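PDB 5HQA: alpha-glucosidase from Pseudoalteromonas sp. K8, which hydrolyses alpha-glucosides as a calcium-binding, chloride-activated glycoside hydrolase of family 97. Local coordinates for residues A[109-114]-A[223-228]; A[493-498]-A[515-520]; A[508-513]-A[622-627]. One frame throughout, in Å; residues are numbered along the deposited sequence.

Contact 1. Residues A[109-114]-A[223-228]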
loop_
_atom_site.group_PDB
_atom_site.type_symbol
_atom_site.label_atom_id
_atom_site.label_comp_id
_atom_site.label_asym_id
_atom_site.label_seq_id
_atom_site.Cartn_x
_atom_site.Cartn_y
_atom_site.Cartn_z
ATOM N N GLY A 109 -9.566 5.560 -15.642
ATOM C CA GLY A 109 -8.230 6.129 -15.552
ATOM C C GLY A 109 -8.024 7.080 -16.712
ATOM O O GLY A 109 -8.520 6.839 -17.817
ATOM N N PHE A 110 -7.308 8.177 -16.459
ATOM C CA PHE A 110 -6.942 9.051 -17.571
ATOM C C PHE A 110 -5.557 9.645 -17.350
ATOM O O PHE A 110 -5.094 9.789 -16.214
ATOM C CB PHE A 110 -7.988 10.170 -17.823
ATOM C CG PHE A 110 -8.149 11.157 -16.690
ATOM C CD1 PHE A 110 -7.389 12.314 -16.648
ATOM C CD2 PHE A 110 -9.094 10.938 -15.692
ATOM C CE1 PHE A 110 -7.542 13.235 -15.613
ATOM C CE2 PHE A 110 -9.258 11.853 -14.652
ATOM C CZ PHE A 110 -8.476 13.003 -14.613
ATOM N N ARG A 111 -4.891 9.973 -18.456
ATOM C CA ARG A 111 -3.592 10.626 -18.372
ATOM C C ARG A 111 -3.440 11.567 -19.550
ATOM O O ARG A 111 -4.088 11.413 -20.588
ATOM C CB ARG A 111 -2.436 9.619 -18.350
ATOM C CG ARG A 111 -2.166 8.983 -19.703
ATOM C CD ARG A 111 -0.928 8.113 -19.655
ATOM N NE ARG A 111 -0.617 7.568 -20.972
ATOM C CZ ARG A 111 0.268 6.604 -21.182
ATOM N NH1 ARG A 111 0.933 6.072 -20.161
ATOM N NH2 ARG A 111 0.486 6.165 -22.413
ATOM N N TYR A 112 -2.591 12.571 -19.363
ATOM C CA TYR A 112 -2.253 13.492 -20.435
ATOM C C TYR A 112 -1.092 12.931 -21.228
ATOM O O TYR A 112 -0.174 12.328 -20.662
ATOM C CB TYR A 112 -1.841 14.848 -19.886
ATOM C CG TYR A 112 -2.847 15.587 -19.039
ATOM C CD1 TYR A 112 -3.065 15.241 -17.705
ATOM C CD2 TYR A 112 -3.531 16.687 -19.556
ATOM C CE1 TYR A 112 -3.959 15.963 -16.912
ATOM C CE2 TYR A 112 -4.422 17.402 -18.782
ATOM C CZ TYR A 112 -4.627 17.044 -17.459
ATOM O OH TYR A 112 -5.510 17.783 -16.703
ATOM N N GLU A 113 -1.120 13.153 -22.535
ATOM C CA GLU A 113 -0.005 12.820 -23.411
ATOM C C GLU A 113 0.306 14.073 -24.214
ATOM O O GLU A 113 -0.474 14.470 -25.085
ATOM C CB GLU A 113 -0.338 11.617 -24.301
ATOM C CG GLU A 113 -0.585 10.364 -23.456
ATOM C CD GLU A 113 -1.062 9.157 -24.251
ATOM O OE1 GLU A 113 -1.120 9.232 -25.500
ATOM O OE2 GLU A 113 -1.386 8.125 -23.608
ATOM N N VAL A 114 1.410 14.728 -23.873
ATOM C CA VAL A 114 1.813 15.978 -24.507
ATOM C C VAL A 114 2.889 15.644 -25.537
ATOM O O VAL A 114 3.987 15.216 -25.151
ATOM C CB VAL A 114 2.323 17.000 -23.485
ATOM C CG1 VAL A 114 2.695 18.295 -24.199
ATOM C CG2 VAL A 114 1.256 17.257 -22.446
ATOM N N ALA A 223 8.457 16.270 -25.027
ATOM C CA ALA A 223 7.222 15.512 -24.879
ATOM C C ALA A 223 7.203 14.759 -23.557
ATOM O O ALA A 223 8.224 14.236 -23.105
ATOM C CB ALA A 223 7.066 14.529 -26.042
ATOM N N PHE A 224 6.030 14.710 -22.929
ATOM C CA PHE A 224 5.890 13.994 -21.669
ATOM C C PHE A 224 4.456 13.518 -21.514
ATOM O O PHE A 224 3.534 14.038 -22.151
ATOM C CB PHE A 224 6.274 14.871 -20.467
ATOM C CG PHE A 224 5.317 16.014 -20.211
ATOM C CD1 PHE A 224 5.474 17.224 -20.861
ATOM C CD2 PHE A 224 4.271 15.877 -19.303
ATOM C CE1 PHE A 224 4.601 18.274 -20.620
ATOM C CE2 PHE A 224 3.399 16.924 -19.063
ATOM C CZ PHE A 224 3.563 18.118 -19.718
ATOM N N ASN A 225 4.283 12.525 -20.643
ATOM C CA ASN A 225 2.979 12.069 -20.190
ATOM C C ASN A 225 2.890 12.282 -18.687
ATOM O O ASN A 225 3.910 12.427 -18.011
ATOM C CB ASN A 225 2.752 10.584 -20.514
ATOM C CG ASN A 225 2.924 10.277 -21.987
ATOM O OD1 ASN A 225 2.705 11.133 -22.844
ATOM N ND2 ASN A 225 3.321 9.050 -22.292
ATOM N N THR A 226 1.670 12.319 -18.163
ATOM C CA THR A 226 1.465 12.256 -16.722
ATOM C C THR A 226 1.244 10.818 -16.294
ATOM O O THR A 226 0.968 9.939 -17.118
ATOM C CB THR A 226 0.257 13.097 -16.317
ATOM O OG1 THR A 226 -0.932 12.490 -16.833
ATOM C CG2 THR A 226 0.382 14.538 -16.820
ATOM N N PRO A 227 1.330 10.536 -14.995
ATOM C CA PRO A 227 0.768 9.282 -14.485
ATOM C C PRO A 227 -0.731 9.250 -14.741
ATOM O O PRO A 227 -1.353 10.253 -15.094
ATOM C CB PRO A 227 1.082 9.322 -12.980
ATOM C CG PRO A 227 2.201 10.347 -12.839
ATOM C CD PRO A 227 1.936 11.354 -13.926
ATOM N N TRP A 228 -1.323 8.076 -14.554
ATOM C CA TRP A 228 -2.770 7.958 -14.644
ATOM C C TRP A 228 -3.429 8.560 -13.408
ATOM O O TRP A 228 -2.942 8.396 -12.292
ATOM C CB TRP A 228 -3.167 6.487 -14.777
ATOM C CG TRP A 228 -2.683 5.871 -16.046
ATOM C CD1 TRP A 228 -1.484 5.252 -16.257
ATOM C CD2 TRP A 228 -3.388 5.827 -17.293
ATOM N NE1 TRP A 228 -1.399 4.825 -17.569
ATOM C CE2 TRP A 228 -2.554 5.164 -18.222
ATOM C CE3 TRP A 228 -4.644 6.284 -17.713
ATOM C CZ2 TRP A 228 -2.940 4.939 -19.550
ATOM C CZ3 TRP A 228 -5.028 6.065 -19.039
ATOM C CH2 TRP A 228 -4.178 5.404 -19.937
HETATM O O HOH W 1 1.552 7.355 -17.609
#

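Contact 2. Residues A[493-498]-A[515-520]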
loop_
_atom_site.group_PDB
_atom_site.type_symbol
_atom_site.label_atom_id
_atom_site.label_comp_id
_atom_site.label_asym_id
_atom_site.label_seq_id
_atom_site.Cartn_x
_atom_site.Cartn_y
_atom_site.Cartn_z
ATOM N N GLY A 493 0.092 -9.701 14.024
ATOM C CA GLY A 493 0.393 -10.877 14.824
ATOM C C GLY A 493 0.956 -10.635 16.213
ATOM O O GLY A 493 1.780 -11.420 16.688
ATOM N N ILE A 494 0.524 -9.580 16.895
ATOM C CA ILE A 494 0.958 -9.372 18.276
ATOM C C ILE A 494 0.104 -10.246 19.188
ATOM O O ILE A 494 -1.126 -10.124 19.215
ATOM C CB ILE A 494 0.873 -7.888 18.676
ATOM C CG1 ILE A 494 1.868 -7.054 17.862
ATOM C CG2 ILE A 494 1.161 -7.711 20.168
ATOM C CD1 ILE A 494 3.323 -7.484 18.044
ATOM N N PHE A 495 0.757 -11.140 19.929
ATOM C CA PHE A 495 0.088 -12.066 20.834
ATOM C C PHE A 495 0.096 -11.602 22.277
ATOM O O PHE A 495 -0.850 -11.899 23.011
ATOM C CB PHE A 495 0.741 -13.453 20.779
ATOM C CG PHE A 495 0.187 -14.343 19.700
ATOM C CD1 PHE A 495 -0.470 -13.807 18.609
ATOM C CD2 PHE A 495 0.316 -15.722 19.789
ATOM C CE1 PHE A 495 -0.978 -14.635 17.608
ATOM C CE2 PHE A 495 -0.197 -16.556 18.805
ATOM C CZ PHE A 495 -0.845 -16.016 17.713
ATOM N N ASP A 496 1.154 -10.932 22.722
ATOM C CA ASP A 496 1.150 -10.314 24.045
ATOM C C ASP A 496 0.663 -8.880 23.864
ATOM O O ASP A 496 1.410 -7.999 23.421
ATOM C CB ASP A 496 2.524 -10.369 24.701
ATOM C CG ASP A 496 2.557 -9.611 26.033
ATOM O OD1 ASP A 496 1.465 -9.330 26.586
ATOM O OD2 ASP A 496 3.668 -9.296 26.525
ATOM N N LEU A 497 -0.605 -8.654 24.196
ATOM C CA LEU A 497 -1.226 -7.342 24.115
ATOM C C LEU A 497 -1.134 -6.577 25.425
ATOM O O LEU A 497 -1.715 -5.492 25.531
ATOM C CB LEU A 497 -2.695 -7.488 23.717
ATOM C CG LEU A 497 -2.954 -8.275 22.440
ATOM C CD1 LEU A 497 -4.410 -8.684 22.390
ATOM C CD2 LEU A 497 -2.609 -7.425 21.230
ATOM N N SER A 498 -0.419 -7.115 26.418
ATOM C CA SER A 498 -0.483 -6.637 27.795
ATOM C C SER A 498 0.795 -5.957 28.272
ATOM O O SER A 498 0.891 -5.642 29.460
ATOM C CB SER A 498 -0.801 -7.799 28.743
ATOM O OG SER A 498 -2.014 -8.447 28.399
ATOM N N LYS A 515 -8.559 -10.971 16.260
ATOM C CA LYS A 515 -8.400 -9.936 15.239
ATOM C C LYS A 515 -6.965 -9.902 14.720
ATOM O O LYS A 515 -6.733 -9.673 13.524
ATOM C CB LYS A 515 -8.820 -8.574 15.799
ATOM C CG LYS A 515 -8.590 -7.405 14.828
ATOM C CD LYS A 515 -9.490 -6.231 15.184
ATOM C CE LYS A 515 -9.140 -4.976 14.399
ATOM N NZ LYS A 515 -9.952 -3.829 14.904
ATOM N N GLN A 516 -5.985 -10.153 15.598
ATOM C CA GLN A 516 -4.598 -10.216 15.146
ATOM C C GLN A 516 -4.395 -11.336 14.134
ATOM O O GLN A 516 -3.616 -11.187 13.187
ATOM C CB GLN A 516 -3.655 -10.397 16.334
ATOM C CG GLN A 516 -3.556 -9.176 17.240
ATOM C CD GLN A 516 -3.004 -7.968 16.511
ATOM O OE1 GLN A 516 -1.954 -8.044 15.864
ATOM N NE2 GLN A 516 -3.731 -6.853 16.579
ATOM N N LEU A 517 -5.088 -12.468 14.317
ATOM C CA LEU A 517 -4.991 -13.556 13.344
ATOM C C LEU A 517 -5.668 -13.182 12.029
ATOM O O LEU A 517 -5.147 -13.473 10.942
ATOM C CB LEU A 517 -5.618 -14.824 13.916
ATOM C CG LEU A 517 -4.999 -15.356 15.202
ATOM C CD1 LEU A 517 -5.763 -16.577 15.678
ATOM C CD2 LEU A 517 -3.535 -15.689 14.973
ATOM N N ALA A 518 -6.832 -12.538 12.113
ATOM C CA ALA A 518 -7.574 -12.167 10.914
ATOM C C ALA A 518 -6.763 -11.262 9.990
ATOM O O ALA A 518 -6.975 -11.275 8.769
ATOM C CB ALA A 518 -8.879 -11.482 11.315
ATOM N N LEU A 519 -5.835 -10.471 10.546
ATOM C CA LEU A 519 -5.065 -9.538 9.721
ATOM C C LEU A 519 -4.325 -10.242 8.591
ATOM O O LEU A 519 -4.075 -9.635 7.544
ATOM C CB LEU A 519 -4.061 -8.775 10.577
ATOM C CG LEU A 519 -4.636 -7.878 11.668
ATOM C CD1 LEU A 519 -3.508 -7.154 12.403
ATOM C CD2 LEU A 519 -5.633 -6.890 11.074
ATOM N N TYR A 520 -3.940 -11.507 8.785
ATOM C CA TYR A 520 -3.162 -12.201 7.766
ATOM C C TYR A 520 -3.968 -12.456 6.505
ATOM O O TYR A 520 -3.382 -12.715 5.448
ATOM C CB TYR A 520 -2.606 -13.522 8.331
ATOM C CG TYR A 520 -1.483 -13.264 9.308
ATOM C CD1 TYR A 520 -0.168 -13.177 8.874
ATOM C CD2 TYR A 520 -1.745 -13.046 10.650
ATOM C CE1 TYR A 520 0.861 -12.906 9.753
ATOM C CE2 TYR A 520 -0.721 -12.768 11.541
ATOM C CZ TYR A 520 0.580 -12.701 11.086
ATOM O OH TYR A 520 1.595 -12.419 11.968
#

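Contact 3. Residues A[508-513]-A[622-627]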
loop_
_atom_site.group_PDB
_atom_site.type_symbol
_atom_site.label_atom_id
_atom_site.label_comp_id
_atom_site.label_asym_id
_atom_site.label_seq_id
_atom_site.Cartn_x
_atom_site.Cartn_y
_atom_site.Cartn_z
ATOM N N ARG A 508 -1.142 -0.085 23.211
ATOM C CA ARG A 508 -1.254 -1.499 22.884
ATOM C C ARG A 508 -2.117 -1.602 21.642
ATOM O O ARG A 508 -2.850 -0.658 21.328
ATOM C CB ARG A 508 -1.899 -2.285 24.034
ATOM C CG ARG A 508 -3.153 -1.591 24.553
ATOM C CD ARG A 508 -4.120 -2.525 25.278
ATOM N NE ARG A 508 -4.759 -3.488 24.384
ATOM C CZ ARG A 508 -5.912 -4.101 24.651
ATOM N NH1 ARG A 508 -6.572 -3.829 25.776
ATOM N NH2 ARG A 508 -6.409 -4.981 23.789
ATOM N N PRO A 509 -2.062 -2.721 20.913
ATOM C CA PRO A 509 -3.093 -2.944 19.887
ATOM C C PRO A 509 -4.447 -2.999 20.570
ATOM O O PRO A 509 -4.652 -3.756 21.521
ATOM C CB PRO A 509 -2.704 -4.290 19.255
ATOM C CG PRO A 509 -1.234 -4.466 19.600
ATOM C CD PRO A 509 -1.095 -3.834 20.966
ATOM N N GLN A 510 -5.358 -2.146 20.114
ATOM C CA GLN A 510 -6.693 -2.084 20.702
ATOM C C GLN A 510 -7.612 -3.058 19.965
ATOM O O GLN A 510 -8.553 -2.682 19.269
ATOM C CB GLN A 510 -7.210 -0.653 20.668
ATOM C CG GLN A 510 -6.343 0.263 21.520
ATOM C CD GLN A 510 -6.950 1.633 21.725
ATOM O OE1 GLN A 510 -7.613 2.176 20.833
ATOM N NE2 GLN A 510 -6.736 2.200 22.912
ATOM N N THR A 511 -7.264 -4.340 20.092
ATOM C CA THR A 511 -7.924 -5.424 19.372
ATOM C C THR A 511 -7.972 -6.652 20.270
ATOM O O THR A 511 -7.326 -6.707 21.320
ATOM C CB THR A 511 -7.204 -5.803 18.061
ATOM O OG1 THR A 511 -6.111 -6.685 18.348
ATOM C CG2 THR A 511 -6.680 -4.575 17.309
ATOM N N THR A 512 -8.747 -7.647 19.839
ATOM C CA THR A 512 -8.692 -8.972 20.434
ATOM C C THR A 512 -7.588 -9.789 19.768
ATOM O O THR A 512 -7.002 -9.394 18.759
ATOM C CB THR A 512 -10.028 -9.710 20.289
ATOM O OG1 THR A 512 -10.266 -9.982 18.901
ATOM C CG2 THR A 512 -11.179 -8.888 20.860
ATOM N N LEU A 513 -7.323 -10.960 20.352
ATOM C CA LEU A 513 -6.330 -11.871 19.796
ATOM C C LEU A 513 -6.762 -12.396 18.434
ATOM O O LEU A 513 -5.957 -12.458 17.500
ATOM C CB LEU A 513 -6.103 -13.029 20.773
ATOM C CG LEU A 513 -5.114 -14.122 20.383
ATOM C CD1 LEU A 513 -3.728 -13.545 20.179
ATOM C CD2 LEU A 513 -5.099 -15.179 21.488
ATOM N N ALA A 622 -15.260 -12.443 24.922
ATOM C CA ALA A 622 -14.174 -11.578 24.480
ATOM C C ALA A 622 -14.648 -10.139 24.304
ATOM O O ALA A 622 -15.757 -9.883 23.828
ATOM C CB ALA A 622 -13.597 -12.091 23.161
ATOM N N GLU A 623 -13.794 -9.199 24.699
ATOM C CA GLU A 623 -13.957 -7.790 24.366
ATOM C C GLU A 623 -12.585 -7.147 24.519
ATOM O O GLU A 623 -11.843 -7.493 25.440
ATOM C CB GLU A 623 -15.016 -7.108 25.251
ATOM C CG GLU A 623 -14.691 -7.061 26.730
ATOM C CD GLU A 623 -13.851 -5.842 27.122
ATOM O OE1 GLU A 623 -13.274 -5.854 28.233
ATOM O OE2 GLU A 623 -13.765 -4.872 26.330
ATOM N N TRP A 624 -12.244 -6.220 23.615
ATOM C CA TRP A 624 -10.829 -5.889 23.443
ATOM C C TRP A 624 -10.216 -5.204 24.664
ATOM O O TRP A 624 -9.007 -5.321 24.877
ATOM C CB TRP A 624 -10.623 -5.025 22.192
ATOM C CG TRP A 624 -11.119 -3.598 22.275
ATOM C CD1 TRP A 624 -12.335 -3.126 21.866
ATOM C CD2 TRP A 624 -10.389 -2.457 22.760
ATOM N NE1 TRP A 624 -12.413 -1.766 22.076
ATOM C CE2 TRP A 624 -11.232 -1.332 22.620
ATOM C CE3 TRP A 624 -9.110 -2.282 23.307
ATOM C CZ2 TRP A 624 -10.836 -0.045 23.006
ATOM C CZ3 TRP A 624 -8.720 -1.004 23.694
ATOM C CH2 TRP A 624 -9.580 0.097 23.535
ATOM N N LYS A 625 -11.006 -4.481 25.465
ATOM C CA LYS A 625 -10.417 -3.627 26.498
ATOM C C LYS A 625 -9.775 -4.442 27.612
ATOM O O LYS A 625 -8.583 -4.284 27.914
ATOM C CB LYS A 625 -11.476 -2.680 27.067
ATOM C CG LYS A 625 -11.955 -1.666 26.039
ATOM C CD LYS A 625 -13.021 -0.738 26.599
ATOM C CE LYS A 625 -13.448 0.283 25.545
ATOM N NZ LYS A 625 -14.633 1.055 26.005
ATOM N N ASN A 626 -10.552 -5.307 28.256
ATOM C CA ASN A 626 -10.045 -6.065 29.386
ATOM C C ASN A 626 -10.137 -7.568 29.201
ATOM O O ASN A 626 -9.626 -8.303 30.046
ATOM C CB ASN A 626 -10.768 -5.636 30.667
ATOM C CG ASN A 626 -10.500 -4.180 31.002
ATOM O OD1 ASN A 626 -9.374 -3.813 31.336
ATOM N ND2 ASN A 626 -11.517 -3.341 30.883
ATOM N N ASN A 627 -10.730 -8.049 28.109
ATOM C CA ASN A 627 -10.778 -9.487 27.890
ATOM C C ASN A 627 -10.413 -9.823 26.446
ATOM O O ASN A 627 -11.187 -10.498 25.755
ATOM C CB ASN A 627 -12.168 -10.014 28.253
ATOM C CG ASN A 627 -12.181 -11.504 28.487
ATOM O OD1 ASN A 627 -11.151 -12.108 28.784
ATOM N ND2 ASN A 627 -13.358 -12.109 28.363
#

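Contact 1. Residues A[109-114]-A[223-228]
Gly109 meets Trp228 at the rim of the indole, its carbonyl carbon lying 3.6 Å from CE3 near the ring plane. Phe110 O receives the CA-H of Trp228, 3.3 Å from that CA. Arg111 makes the side-chain centrepiece. Its CG sits between the backbone N and the carbonyl carbon (chi1 74°) and over the six-membered ring of Trp228, 3.9 Å from the centroid and almost exactly on the ring normal. From there the extended chain runs across the indole, leaving the guanidinium only 23° from parallel with it. Trp228 lies over one face of the guanidinium and the end of the Asn225 side chain over the other. NE and NH2 both grip Glu113 OE2 side-on, in the guanidinium plane, with NE at 2.8 Å, a salt bridge within the strand; Arg100 NE joins the same oxygen, so two cations share one carboxylate. A water links Arg111 NH1 to Thr226 O. Tyr112 shows how a side chain can stand in for a strand carbonyl: its N donates to Thr226 OG1 at 3.0 Å, and that hydroxyl in turn donates a hydrogen bond to Pro227 O. Thr226 N returns a bond to Tyr112 O, and the threonine methyl CG2 packs 3.6 Å from CD1 of the tyrosine. Val114 closes the run as an antiparallel hydrogen-bonded pair with Phe224, Val114 N donating to Phe224 O at 2.8 Å and Phe224 N to Val114 O, with Val114 CG2 over one face of the phenyl ring. Strand 107-114 is flanked in its sheet by strands 95-104 and 224-234. Phe110, Tyr112, Val114 and Phe224 pack against strands 30-42 and 122-134 of a second sheet, as befits a beta-sandwich, and Tyr112 OH bonds to Thr130 there.

Contact 2. Residues A[493-498]-A[515-520]
Gln516 OE1 gathers two successive backbone N-H groups of the facing loop, from Gly493 at 3.2 Å and from Ile494 at 3.1 Å. The Ile494 bond is the straighter, with 158° at the hydrogen, although its donor lies farther from the plane of the amide carbonyl. A bend at chi2 (-62°) folds CD back from an extended course, so that the amide stands against the loop. Gln460 NE2 supplies a third bond to OE1, and Gln516 NE2 is bonded to Thr511 OG1, leaving both ends of the amide engaged and its rotation fixed. Close by, Gln516 CG lies 3.3 Å from Ile494 O, a buried oxygen without a polar partner in the model. Around this polar centre the packing is tight. Gly493 has backbone angles that favour glycine, and a CB there would run into Tyr520 OH, which already lies 3.5 Å from Gly493 CA; that hydroxyl is bonded to Met529 O. Farther out, Phe495 presents its rim to Leu517, CE1 lying 3.8 Å from CD2 with the two side chains crossing at about a right angle, and both lean on Ile547 of helix 541-549. Helix 513-522 thus meets the irregular loop through the Gln516 carbonyl together with the Leu517 and Tyr520 packing. Three donors converging on that oxygen would be expected to polarise the amide, and since one belongs to Gln460, which precedes the calcium ligand Glu461, the glutamine may link the contact indirectly to the calcium site.

Contact 3. Residues A[508-513]-A[622-627]
Trp624 and Arg508 form the heart of an interdomain contact, in which the loop ahead of helix 513-522, in the TIM-barrel domain, meets the loop between strands 611-618 and 631-638 of the C-terminal beta domain. Arg508 reaches across end-on: NH2 donates to Trp624 O at 2.8 Å and NH1 to the same oxygen at 3.0 Å, both from one face of the carbonyl plane. NH1 makes a further, weak bond to Lys625 O. The guanidinium is steeply inclined to the indole, the planes 69° apart, with CE3 of Trp624 over its face. On its own side NE donates to Pro509 O at 2.9 Å from above the carbonyl plane, so the group is braced from both loops by main-chain oxygens. That same Pro509 O accepts a weak bond from Thr511 N, closing an inverse gamma turn centred on Gln510. The turn sets Gln510 alongside the tryptophan, pointing the same way: CB lies over the face of the six-membered ring, 3.8 Å from the centroid, and CG comes 3.5 Å from CZ3. Over the opposite face, Lys625 places CG above the ring, so the indole is clamped between aliphatic carbons from the two loops. Two residues past Gln510, Thr512 takes the N-cap position of helix 513-522, its OG1 engaged with Lys515 N and with Asp618 OD2 of the beta domain, while its methyl CG2 rests 4.0 Å from Trp624 CA. The far loop is shaped by Glu623, whose two carboxylate oxygens accept the N-H groups of Lys625 and Asn626, and Thr650 OG1 is bonded to Trp624 N.

Contacts 2 and 3 are neighbours, their centres about 10 Å apart, whereas contact 1 lies on the opposite side of the chain's centre, its own centre about 42 Å and 47 Å from theirs. Contact 1 joins adjacent strands of the N-terminal region. The other two share the loop before helix 513-522 and interleave along the chain; Phe495 CD1 packs 3.6 Å from Leu513 CD1, and Leu497 leans on Pro509. Contacts 1 and 2 are mainly buried, contact 3 only partly. Chemistry follows place: strand pairing with a hydroxyl acceptor at Thr226 and a cationic side chain laid on an indole, a neutral amide gathering N-H groups in the interior, and an arginine collecting carbonyls at the domain boundary.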